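PDB 4ZRX: F5/8 type C domain protein from Bacteroides ovatus, which probably hydrolyses alpha-L-fucosides with a TIM-barrel catalytic domain and carries a C-terminal F5/8 type C module that may bind carbohydrate. Local coordinates for residues N53-E59 and G294-H298; T355-V361 and Q454-A460; L391-I395 and T422-K426. All coordinates share one frame; numbering follows the deposited sequence.

Overall arrangement
Interaction 1 belongs to the probable catalytic barrel. Its segments follow barrel strands. Trp295 and Phe296 pack against His49, Phe296 also against His98, consistent with the rim of the fucosidase active site. Interactions 2 and 3 lie on the far side of the chain's centre, in and beside the beta domain that follows the barrel. Their centres are about 39 and 37 Å from that of interaction 1, and the nearest atoms are still about 21 and 20 Å away. Interactions 2 and 3 are close neighbours, with centres about 16 Å apart. They share a sheet, where strands 450-458 and 388-393 lie side by side. Gln454 NE2 is 2.9 Å from Gln392 OE1, a probable hydrogen bond, and Val455 packs on Leu391.

Interaction 1 (N53-E59 and G294-H298); sequences NTFTGRE and GWFYH
Asn53 lies over one face of the Phe296 ring. Its CB sits 3.7 Å from the ring centroid and only 10° off the ring normal, a CH-pi contact. The amide continues across the ring until ND2 is 3.3 Å from Phe296 CE1, with the amide plane turned 67° from the ring. Thr54 OG1 meets the same ring at its edge. That hydroxyl is also bonded to Gly51 N, and a water joins it to Tyr297 N. A second water links Thr54 O to Tyr297 O. Helix 52-56 with its following turn, and the loop 294-298, come after barrel strands 44-48 and 279-290, at the end where TIM barrels carry their active site. Phe296 packs edge-to-face with His49 and His98. Trp295 stacks on His49 and bonds Glu230 through NE1, consistent with a wall of the sugar pocket. Beside this, Glu59 bends at chi2 (-71°) and brings its carboxylate back to the 294-298 backbone. Glu59 OE1 accepts Trp295 N at 2.8 Å. Glu59 OE2 takes two donors: Phe296 N at 3.0 Å on its syn side, and His298 NE2 at 2.8 Å on its anti side, tilted out of the carboxylate plane. The three bonds fix the rotation of the carboxylate. The imidazole points NE2 at OE2 within its own plane, and at the ring edge Gly57 O comes 3.2 Å from His298 CE1.

Interaction 2 (T355-V361 and Q454-A460); sequences TFADNRV and QVAAYYA
This contact packs the end of helix 339-356 and the chain leaving it against strand 450-458, an inner strand of a four-stranded antiparallel sheet. The last part of the helix and the residues after it lead into the beta domain beside this strand. The edge of Phe356 points at the face of the Tyr458 ring in a T-shaped stack, with centroids 5.0 Å apart and planes at 84°. Phe356 CD1 stands over the ring centre, 3.7 Å from Tyr458 CE1. On the Asn359 side, Tyr458 CE2 touches Asn359 CA and CB. Tyr458 CD2 lies 3.4 Å from Thr355 O. A water joins Tyr458 OH to Phe356 O. Replacing Tyr458 by an alanine would probably leave the Phe356 edge without its facing ring, open a gap beside Asn359 and lose the water link to the helix end. Further along, Asn359 turns its side chain to the strand, with CG anti to the backbone N (chi1 -178°). Asn359 OD1 accepts from Ala457 N and Val361 N, each at 3.1 Å, one from each face of the amide plane and neither on a lone pair. Its ND2 shares a water with Gln454 OE1 and Val455 O; Gln454 NE2 is held by Gln392. Arg360 N gives a nearly straight bond to Ala457 O at 2.8 Å. The Arg360 chain, bent at chi2 and chi3, folds back so that NH1 makes a salt bridge to Asp358 OD2 at 2.7 Å, while Asp358 OD1 pairs with Lys381. Val361 CG2 rests 3.8 Å from Ala457 CB, and the valine also touches Tyr378, Leu380 and Leu439 between the two sheets. The features are those of an Asx turn at Asn359, placed where the helix of a TIM barrel hands over to the beta-sandwich that follows it in the chain.

Interaction 3 (L391-I395 and T422-K426); sequences LQEDI and TIGYK. With EDO (1,2-ethanediol), chain F.
Gln392 passes its extended side chain along Tyr425 O, with CB, CG and NE2 all near it. Gln392 CB is 3.3 Å from Tyr425 O, and Gln392 CG, set beside the backbone N (chi1 -56°), is 3.1 Å from that same Tyr425 O. Gln392 CD runs alongside Lys426, 3.9 Å from Lys426 CE. At the tip, Gln392 NE2 donates to Tyr425 O at 3.0 Å with an N-H...O angle of 154°, the oxygen lying near the amide plane. NE2 also sits over one face of the Tyr425 ring, toward its rim, and a water joins it to Tyr425 OH, which is also hydrogen-bonded to Glu43. The other branch, OE1, turns to Gln454. The next residue grips Gly424 at both polar backbone atoms: Glu393 N donates to Gly424 O at 2.9 Å, and Glu393 OE2 accepts Gly424 N at 2.7 Å. Lys426 NZ pairs with Glu43 and makes a weak bond to a 1,2-ethanediol, probably from the crystallisation liquor. Ile395 CD1 packs on Tyr425 CB. This is a crossover loop of the beta-sandwich, joining strand 413-420 of one sheet to strand 427-431 of the other, at the interface with the barrel domain.

Interaction 1 (N53-E59 and G294-H298)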
loop_
_atom_site.group_PDB
_atom_site.type_symbol
_atom_site.label_atom_id
_atom_site.label_comp_id
_atom_site.label_asym_id
_atom_site.label_seq_id
_atom_site.Cartn_x
_atom_site.Cartn_y
_atom_site.Cartn_z
ATOM N N ASN A 53 -7.972 17.335 -11.240
ATOM C CA ASN A 53 -6.801 16.609 -11.742
ATOM C C ASN A 53 -7.198 15.422 -12.602
ATOM O O ASN A 53 -6.448 15.011 -13.512
ATOM C CB ASN A 53 -5.928 16.086 -10.623
ATOM C CG ASN A 53 -5.204 17.139 -9.865
ATOM O OD1 ASN A 53 -5.268 18.336 -10.137
ATOM N ND2 ASN A 53 -4.497 16.689 -8.868
ATOM N N THR A 54 -8.373 14.836 -12.327
ATOM C CA THR A 54 -8.861 13.743 -13.133
ATOM C C THR A 54 -9.014 14.177 -14.600
ATOM O O THR A 54 -8.837 13.361 -15.518
ATOM C CB THR A 54 -10.237 13.278 -12.611
ATOM O OG1 THR A 54 -10.152 13.004 -11.212
ATOM C CG2 THR A 54 -10.759 12.065 -13.365
ATOM N N PHE A 55 -9.356 15.453 -14.801
ATOM C CA PHE A 55 -9.646 16.014 -16.127
ATOM C C PHE A 55 -8.453 16.661 -16.800
ATOM O O PHE A 55 -8.473 16.860 -18.029
ATOM C CB PHE A 55 -10.851 16.954 -16.058
ATOM C CG PHE A 55 -12.080 16.220 -15.644
ATOM C CD1 PHE A 55 -12.880 15.589 -16.573
ATOM C CD2 PHE A 55 -12.348 16.047 -14.295
ATOM C CE1 PHE A 55 -13.995 14.831 -16.171
ATOM C CE2 PHE A 55 -13.420 15.267 -13.888
ATOM C CZ PHE A 55 -14.235 14.650 -14.830
ATOM N N THR A 56 -7.430 17.018 -16.023
ATOM C CA THR A 56 -6.229 17.582 -16.619
ATOM C C THR A 56 -5.117 16.567 -16.860
ATOM O O THR A 56 -4.164 16.850 -17.592
ATOM C CB THR A 56 -5.629 18.667 -15.701
ATOM O OG1 THR A 56 -5.292 18.104 -14.420
ATOM C CG2 THR A 56 -6.581 19.773 -15.533
ATOM N N GLY A 57 -5.198 15.425 -16.199
ATOM C CA GLY A 57 -4.174 14.407 -16.251
ATOM C C GLY A 57 -2.997 14.656 -15.341
ATOM O O GLY A 57 -2.000 14.023 -15.485
ATOM N N ARG A 58 -3.119 15.538 -14.366
ATOM C CA ARG A 58 -2.034 15.859 -13.485
ATOM C C ARG A 58 -2.146 15.098 -12.165
ATOM O O ARG A 58 -3.224 14.814 -11.731
ATOM C CB ARG A 58 -2.072 17.345 -13.179
ATOM C CG ARG A 58 -1.709 18.173 -14.385
ATOM C CD ARG A 58 -1.816 19.595 -14.013
ATOM N NE ARG A 58 -1.483 20.389 -15.169
ATOM C CZ ARG A 58 -1.821 21.653 -15.372
ATOM N NH1 ARG A 58 -2.556 22.364 -14.482
ATOM N NH2 ARG A 58 -1.430 22.198 -16.532
ATOM N N GLU A 59 -1.035 14.756 -11.543
ATOM C CA GLU A 59 -1.071 14.210 -10.205
ATOM C C GLU A 59 -1.235 15.289 -9.151
ATOM O O GLU A 59 -1.908 15.061 -8.158
ATOM C CB GLU A 59 0.196 13.354 -9.887
ATOM C CG GLU A 59 0.080 11.942 -10.534
ATOM C CD GLU A 59 -0.978 11.107 -9.791
ATOM O OE1 GLU A 59 -0.718 10.767 -8.608
ATOM O OE2 GLU A 59 -2.047 10.835 -10.391
ATOM N N GLY A 294 -0.374 6.127 -10.286
ATOM C CA GLY A 294 -0.759 7.437 -9.800
ATOM C C GLY A 294 -2.000 7.353 -8.875
ATOM O O GLY A 294 -2.656 6.326 -8.806
ATOM N N TRP A 295 -2.240 8.411 -8.124
ATOM C CA TRP A 295 -3.420 8.552 -7.304
ATOM C C TRP A 295 -4.644 8.922 -8.082
ATOM O O TRP A 295 -5.751 8.470 -7.771
ATOM C CB TRP A 295 -3.164 9.572 -6.174
ATOM C CG TRP A 295 -2.045 9.191 -5.239
ATOM C CD1 TRP A 295 -0.765 9.676 -5.238
ATOM C CD2 TRP A 295 -2.142 8.274 -4.168
ATOM N NE1 TRP A 295 -0.040 9.079 -4.224
ATOM C CE2 TRP A 295 -0.871 8.200 -3.560
ATOM C CE3 TRP A 295 -3.178 7.536 -3.641
ATOM C CZ2 TRP A 295 -0.637 7.407 -2.414
ATOM C CZ3 TRP A 295 -2.939 6.714 -2.567
ATOM C CH2 TRP A 295 -1.681 6.675 -1.937
ATOM N N PHE A 296 -4.510 9.851 -9.032
ATOM C CA PHE A 296 -5.636 10.236 -9.844
ATOM C C PHE A 296 -5.739 9.318 -11.043
ATOM O O PHE A 296 -4.803 8.567 -11.346
ATOM C CB PHE A 296 -5.558 11.700 -10.257
ATOM C CG PHE A 296 -5.875 12.638 -9.132
ATOM C CD1 PHE A 296 -4.889 13.039 -8.258
ATOM C CD2 PHE A 296 -7.168 13.048 -8.891
ATOM C CE1 PHE A 296 -5.183 13.894 -7.188
ATOM C CE2 PHE A 296 -7.457 13.870 -7.831
ATOM C CZ PHE A 296 -6.490 14.291 -6.990
ATOM N N TYR A 297 -6.912 9.314 -11.651
ATOM C CA TYR A 297 -7.177 8.459 -12.802
ATOM C C TYR A 297 -6.389 8.928 -14.041
ATOM O O TYR A 297 -6.471 10.115 -14.432
ATOM C CB TYR A 297 -8.643 8.421 -13.123
ATOM C CG TYR A 297 -8.870 7.571 -14.320
ATOM C CD1 TYR A 297 -9.009 6.172 -14.213
ATOM C CD2 TYR A 297 -8.898 8.155 -15.570
ATOM C CE1 TYR A 297 -9.149 5.388 -15.348
ATOM C CE2 TYR A 297 -9.092 7.383 -16.745
ATOM C CZ TYR A 297 -9.200 6.002 -16.619
ATOM O OH TYR A 297 -9.372 5.207 -17.747
ATOM N N HIS A 298 -5.668 7.996 -14.665
ATOM C CA HIS A 298 -5.057 8.258 -15.974
ATOM C C HIS A 298 -5.407 7.109 -16.860
ATOM O O HIS A 298 -5.151 5.971 -16.503
ATOM C CB HIS A 298 -3.549 8.313 -15.855
ATOM C CG HIS A 298 -3.101 9.311 -14.866
ATOM N ND1 HIS A 298 -3.080 10.662 -15.135
ATOM C CD2 HIS A 298 -2.735 9.168 -13.574
ATOM C CE1 HIS A 298 -2.721 11.308 -14.032
ATOM N NE2 HIS A 298 -2.510 10.426 -13.072
HETATM O O HOH W 1 -9.457 10.435 -10.495
HETATM O O HOH W 2 -6.540 11.796 -16.714
#

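Interaction 2 (T355-V361 and Q454-A460)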
loop_
_atom_site.group_PDB
_atom_site.type_symbol
_atom_site.label_atom_id
_atom_site.label_comp_id
_atom_site.label_asym_id
_atom_site.label_seq_id
_atom_site.Cartn_x
_atom_site.Cartn_y
_atom_site.Cartn_z
ATOM N N THR A 355 -9.322 -17.254 1.206
ATOM C CA THR A 355 -8.223 -17.438 2.094
ATOM C C THR A 355 -8.693 -17.519 3.570
ATOM O O THR A 355 -8.258 -18.414 4.322
ATOM C CB THR A 355 -7.212 -16.265 1.966
ATOM O OG1 THR A 355 -6.595 -16.318 0.698
ATOM C CG2 THR A 355 -6.114 -16.358 3.018
ATOM N N PHE A 356 -9.630 -16.650 3.936
ATOM C CA PHE A 356 -10.076 -16.584 5.329
ATOM C C PHE A 356 -11.369 -17.353 5.614
ATOM O O PHE A 356 -11.893 -17.260 6.743
ATOM C CB PHE A 356 -10.140 -15.126 5.816
ATOM C CG PHE A 356 -8.804 -14.428 5.755
ATOM C CD1 PHE A 356 -7.809 -14.787 6.587
ATOM C CD2 PHE A 356 -8.528 -13.453 4.840
ATOM C CE1 PHE A 356 -6.545 -14.212 6.511
ATOM C CE2 PHE A 356 -7.298 -12.872 4.740
ATOM C CZ PHE A 356 -6.284 -13.254 5.598
ATOM N N ALA A 357 -11.855 -18.118 4.645
ATOM C CA ALA A 357 -13.133 -18.856 4.847
ATOM C C ALA A 357 -13.081 -19.874 5.961
ATOM O O ALA A 357 -14.080 -19.992 6.713
ATOM C CB ALA A 357 -13.589 -19.495 3.542
ATOM N N ASP A 358 -11.963 -20.592 6.079
ATOM C CA ASP A 358 -11.856 -21.735 6.937
ATOM C C ASP A 358 -10.687 -21.662 7.938
ATOM O O ASP A 358 -9.578 -22.108 7.668
ATOM C CB ASP A 358 -11.713 -22.963 6.050
ATOM C CG ASP A 358 -11.742 -24.264 6.843
ATOM O OD1 ASP A 358 -12.067 -24.296 8.057
ATOM O OD2 ASP A 358 -11.424 -25.270 6.249
ATOM N N ASN A 359 -10.949 -21.069 9.090
ATOM C CA ASN A 359 -9.987 -21.015 10.152
ATOM C C ASN A 359 -9.783 -22.413 10.716
ATOM O O ASN A 359 -10.720 -23.046 11.124
ATOM C CB ASN A 359 -10.518 -20.082 11.219
ATOM C CG ASN A 359 -9.588 -19.896 12.356
ATOM O OD1 ASN A 359 -8.458 -20.433 12.414
ATOM N ND2 ASN A 359 -10.077 -19.125 13.297
ATOM N N ARG A 360 -8.562 -22.881 10.714
ATOM C CA ARG A 360 -8.241 -24.239 11.098
ATOM C C ARG A 360 -7.987 -24.417 12.592
ATOM O O ARG A 360 -7.920 -25.543 13.070
ATOM C CB ARG A 360 -7.073 -24.783 10.292
ATOM C CG ARG A 360 -7.234 -24.726 8.730
ATOM C CD ARG A 360 -8.480 -25.476 8.215
ATOM N NE ARG A 360 -8.407 -26.865 8.543
ATOM C CZ ARG A 360 -9.273 -27.777 8.120
ATOM N NH1 ARG A 360 -10.349 -27.443 7.402
ATOM N NH2 ARG A 360 -9.083 -29.024 8.463
ATOM N N VAL A 361 -7.832 -23.325 13.316
ATOM C CA VAL A 361 -7.597 -23.368 14.762
ATOM C C VAL A 361 -8.977 -23.573 15.430
ATOM O O VAL A 361 -9.908 -22.821 15.179
ATOM C CB VAL A 361 -6.950 -22.104 15.275
ATOM C CG1 VAL A 361 -6.833 -22.060 16.770
ATOM C CG2 VAL A 361 -5.554 -21.983 14.650
ATOM N N GLN A 454 -6.284 -13.723 20.170
ATOM C CA GLN A 454 -6.633 -14.703 19.129
ATOM C C GLN A 454 -5.420 -15.247 18.416
ATOM O O GLN A 454 -4.485 -14.516 18.078
ATOM C CB GLN A 454 -7.585 -14.129 18.092
ATOM C CG GLN A 454 -8.062 -15.224 17.096
ATOM C CD GLN A 454 -9.194 -14.845 16.135
ATOM O OE1 GLN A 454 -9.901 -15.719 15.691
ATOM N NE2 GLN A 454 -9.326 -13.580 15.784
ATOM N N VAL A 455 -5.508 -16.542 18.111
ATOM C CA VAL A 455 -4.657 -17.181 17.153
ATOM C C VAL A 455 -5.533 -17.908 16.173
ATOM O O VAL A 455 -6.468 -18.649 16.573
ATOM C CB VAL A 455 -3.734 -18.208 17.888
ATOM C CG1 VAL A 455 -2.864 -19.005 16.911
ATOM C CG2 VAL A 455 -2.821 -17.460 18.859
ATOM N N ALA A 456 -5.224 -17.762 14.893
ATOM C CA ALA A 456 -5.995 -18.337 13.796
ATOM C C ALA A 456 -5.016 -18.854 12.728
ATOM O O ALA A 456 -3.833 -18.457 12.702
ATOM C CB ALA A 456 -6.962 -17.354 13.212
ATOM N N ALA A 457 -5.453 -19.773 11.874
ATOM C CA ALA A 457 -4.576 -20.328 10.837
ATOM C C ALA A 457 -5.360 -20.763 9.647
ATOM O O ALA A 457 -6.538 -21.196 9.774
ATOM C CB ALA A 457 -3.745 -21.493 11.372
ATOM N N TYR A 458 -4.750 -20.616 8.488
ATOM C CA TYR A 458 -5.425 -20.783 7.212
ATOM C C TYR A 458 -4.480 -21.356 6.181
ATOM O O TYR A 458 -3.271 -21.392 6.355
ATOM C CB TYR A 458 -5.942 -19.421 6.679
ATOM C CG TYR A 458 -6.766 -18.616 7.643
ATOM C CD1 TYR A 458 -6.163 -17.723 8.509
ATOM C CD2 TYR A 458 -8.174 -18.769 7.710
ATOM C CE1 TYR A 458 -6.908 -17.009 9.409
ATOM C CE2 TYR A 458 -8.929 -17.980 8.587
ATOM C CZ TYR A 458 -8.269 -17.178 9.483
ATOM O OH TYR A 458 -9.031 -16.403 10.317
ATOM N N TYR A 459 -5.079 -21.785 5.091
ATOM C CA TYR A 459 -4.395 -22.117 3.855
ATOM C C TYR A 459 -4.739 -21.029 2.842
ATOM O O TYR A 459 -5.917 -20.862 2.496
ATOM C CB TYR A 459 -4.813 -23.474 3.305
ATOM C CG TYR A 459 -3.997 -23.792 2.062
ATOM C CD1 TYR A 459 -2.695 -24.292 2.180
ATOM C CD2 TYR A 459 -4.479 -23.544 0.787
ATOM C CE1 TYR A 459 -1.926 -24.563 1.029
ATOM C CE2 TYR A 459 -3.701 -23.801 -0.349
ATOM C CZ TYR A 459 -2.439 -24.292 -0.212
ATOM O OH TYR A 459 -1.636 -24.599 -1.307
ATOM N N ALA A 460 -3.731 -20.249 2.447
ATOM C CA ALA A 460 -3.848 -19.210 1.412
ATOM C C ALA A 460 -3.264 -19.787 0.117
ATOM O O ALA A 460 -2.103 -20.175 0.090
ATOM C CB ALA A 460 -3.102 -18.003 1.782
HETATM O O HOH W 3 -11.805 -16.196 9.334
HETATM O O HOH W 4 -8.005 -22.393 5.505
HETATM O O HOH W 5 -9.090 -18.386 15.981
#

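Interaction 3 (L391-I395 and T422-K426)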
loop_
_atom_site.group_PDB
_atom_site.type_symbol
_atom_site.label_atom_id
_atom_site.label_comp_id
_atom_site.label_asym_id
_atom_site.label_seq_id
_atom_site.Cartn_x
_atom_site.Cartn_y
_atom_site.Cartn_z
ATOM N N LEU A 391 -2.216 -13.670 14.436
ATOM C CA LEU A 391 -2.181 -13.434 15.852
ATOM C C LEU A 391 -2.746 -12.052 16.169
ATOM O O LEU A 391 -2.537 -11.103 15.365
ATOM C CB LEU A 391 -0.753 -13.521 16.366
ATOM C CG LEU A 391 0.000 -14.756 15.855
ATOM C CD1 LEU A 391 1.423 -14.538 16.076
ATOM C CD2 LEU A 391 -0.447 -15.970 16.598
ATOM N N GLN A 392 -3.401 -11.937 17.352
ATOM C CA GLN A 392 -3.806 -10.627 17.856
ATOM C C GLN A 392 -3.502 -10.486 19.333
ATOM O O GLN A 392 -3.692 -11.471 20.081
ATOM C CB GLN A 392 -5.307 -10.396 17.657
ATOM C CG GLN A 392 -5.750 -10.555 16.234
ATOM C CD GLN A 392 -7.212 -10.146 16.002
ATOM O OE1 GLN A 392 -8.120 -10.983 16.090
ATOM N NE2 GLN A 392 -7.446 -8.875 15.743
ATOM N N GLU A 393 -3.163 -9.270 19.754
ATOM C CA GLU A 393 -3.075 -8.902 21.155
ATOM C C GLU A 393 -4.298 -8.114 21.552
ATOM O O GLU A 393 -4.893 -7.393 20.748
ATOM C CB GLU A 393 -1.862 -7.968 21.429
ATOM C CG GLU A 393 -0.583 -8.574 21.525
ATOM C CD GLU A 393 0.528 -7.538 21.736
ATOM O OE1 GLU A 393 0.806 -7.240 22.896
ATOM O OE2 GLU A 393 1.152 -7.078 20.772
ATOM N N ASP A 394 -4.605 -8.128 22.840
ATOM C CA ASP A 394 -5.626 -7.274 23.338
ATOM C C ASP A 394 -5.126 -5.876 23.571
ATOM O O ASP A 394 -4.800 -5.507 24.738
ATOM C CB ASP A 394 -6.188 -7.807 24.670
ATOM C CG ASP A 394 -7.327 -6.988 25.197
ATOM O OD1 ASP A 394 -7.775 -6.028 24.506
ATOM O OD2 ASP A 394 -7.799 -7.332 26.360
ATOM N N ILE A 395 -5.201 -5.052 22.522
ATOM C CA ILE A 395 -4.588 -3.739 22.552
ATOM C C ILE A 395 -5.378 -2.754 23.426
ATOM O O ILE A 395 -4.903 -1.655 23.696
ATOM C CB ILE A 395 -4.327 -3.165 21.144
ATOM C CG1 ILE A 395 -5.621 -3.110 20.353
ATOM C CG2 ILE A 395 -3.248 -3.982 20.445
ATOM C CD1 ILE A 395 -5.495 -2.286 19.093
ATOM N N THR A 422 6.710 -7.609 17.062
ATOM C CA THR A 422 5.430 -7.117 17.512
ATOM C C THR A 422 4.285 -7.974 16.994
ATOM O O THR A 422 4.413 -8.672 15.998
ATOM C CB THR A 422 5.218 -5.660 17.050
ATOM O OG1 THR A 422 5.437 -5.597 15.648
ATOM C CG2 THR A 422 6.137 -4.747 17.780
ATOM N N ILE A 423 3.149 -7.909 17.702
ATOM C CA ILE A 423 1.896 -8.403 17.203
ATOM C C ILE A 423 0.941 -7.225 17.048
ATOM O O ILE A 423 0.668 -6.826 15.958
ATOM C CB ILE A 423 1.319 -9.524 18.102
ATOM C CG1 ILE A 423 2.250 -10.729 18.043
ATOM C CG2 ILE A 423 -0.067 -9.864 17.647
ATOM C CD1 ILE A 423 1.871 -11.841 18.969
ATOM N N GLY A 424 0.534 -6.612 18.163
ATOM C CA GLY A 424 -0.353 -5.465 18.067
ATOM C C GLY A 424 -1.779 -5.893 17.784
ATOM O O GLY A 424 -2.255 -6.955 18.204
ATOM N N TYR A 425 -2.461 -5.068 16.996
ATOM C CA TYR A 425 -3.797 -5.410 16.602
ATOM C C TYR A 425 -3.906 -6.709 15.828
ATOM O O TYR A 425 -4.799 -7.557 16.109
ATOM C CB TYR A 425 -4.416 -4.263 15.789
ATOM C CG TYR A 425 -5.734 -4.613 15.196
ATOM C CD1 TYR A 425 -6.848 -4.736 15.969
ATOM C CD2 TYR A 425 -5.803 -4.978 13.858
ATOM C CE1 TYR A 425 -8.072 -5.126 15.402
ATOM C CE2 TYR A 425 -6.963 -5.362 13.310
ATOM C CZ TYR A 425 -8.087 -5.435 14.078
ATOM O OH TYR A 425 -9.241 -5.873 13.473
ATOM N N LYS A 426 -2.995 -6.918 14.905
ATOM C CA LYS A 426 -3.012 -8.088 14.034
ATOM C C LYS A 426 -1.667 -8.230 13.383
ATOM O O LYS A 426 -1.135 -7.276 12.850
ATOM C CB LYS A 426 -4.095 -7.976 13.009
ATOM C CG LYS A 426 -4.312 -9.171 12.136
ATOM C CD LYS A 426 -5.605 -9.111 11.351
ATOM C CE LYS A 426 -6.756 -9.378 12.248
ATOM N NZ LYS A 426 -8.082 -9.518 11.526
HETATM C C1 EDO F . -9.462 -10.371 8.147
HETATM O O1 EDO F . -10.116 -9.469 9.071
HETATM C C2 EDO F . -7.945 -10.560 8.370
HETATM O O2 EDO F . -7.746 -11.523 9.418
HETATM O O HOH W 6 -10.219 -8.017 15.198
HETATM O O HOH W 7 -10.005 -10.416 13.395
HETATM O O HOH W 8 3.386 -6.018 19.896
HETATM O O HOH W 9 -6.246 -6.972 18.518
#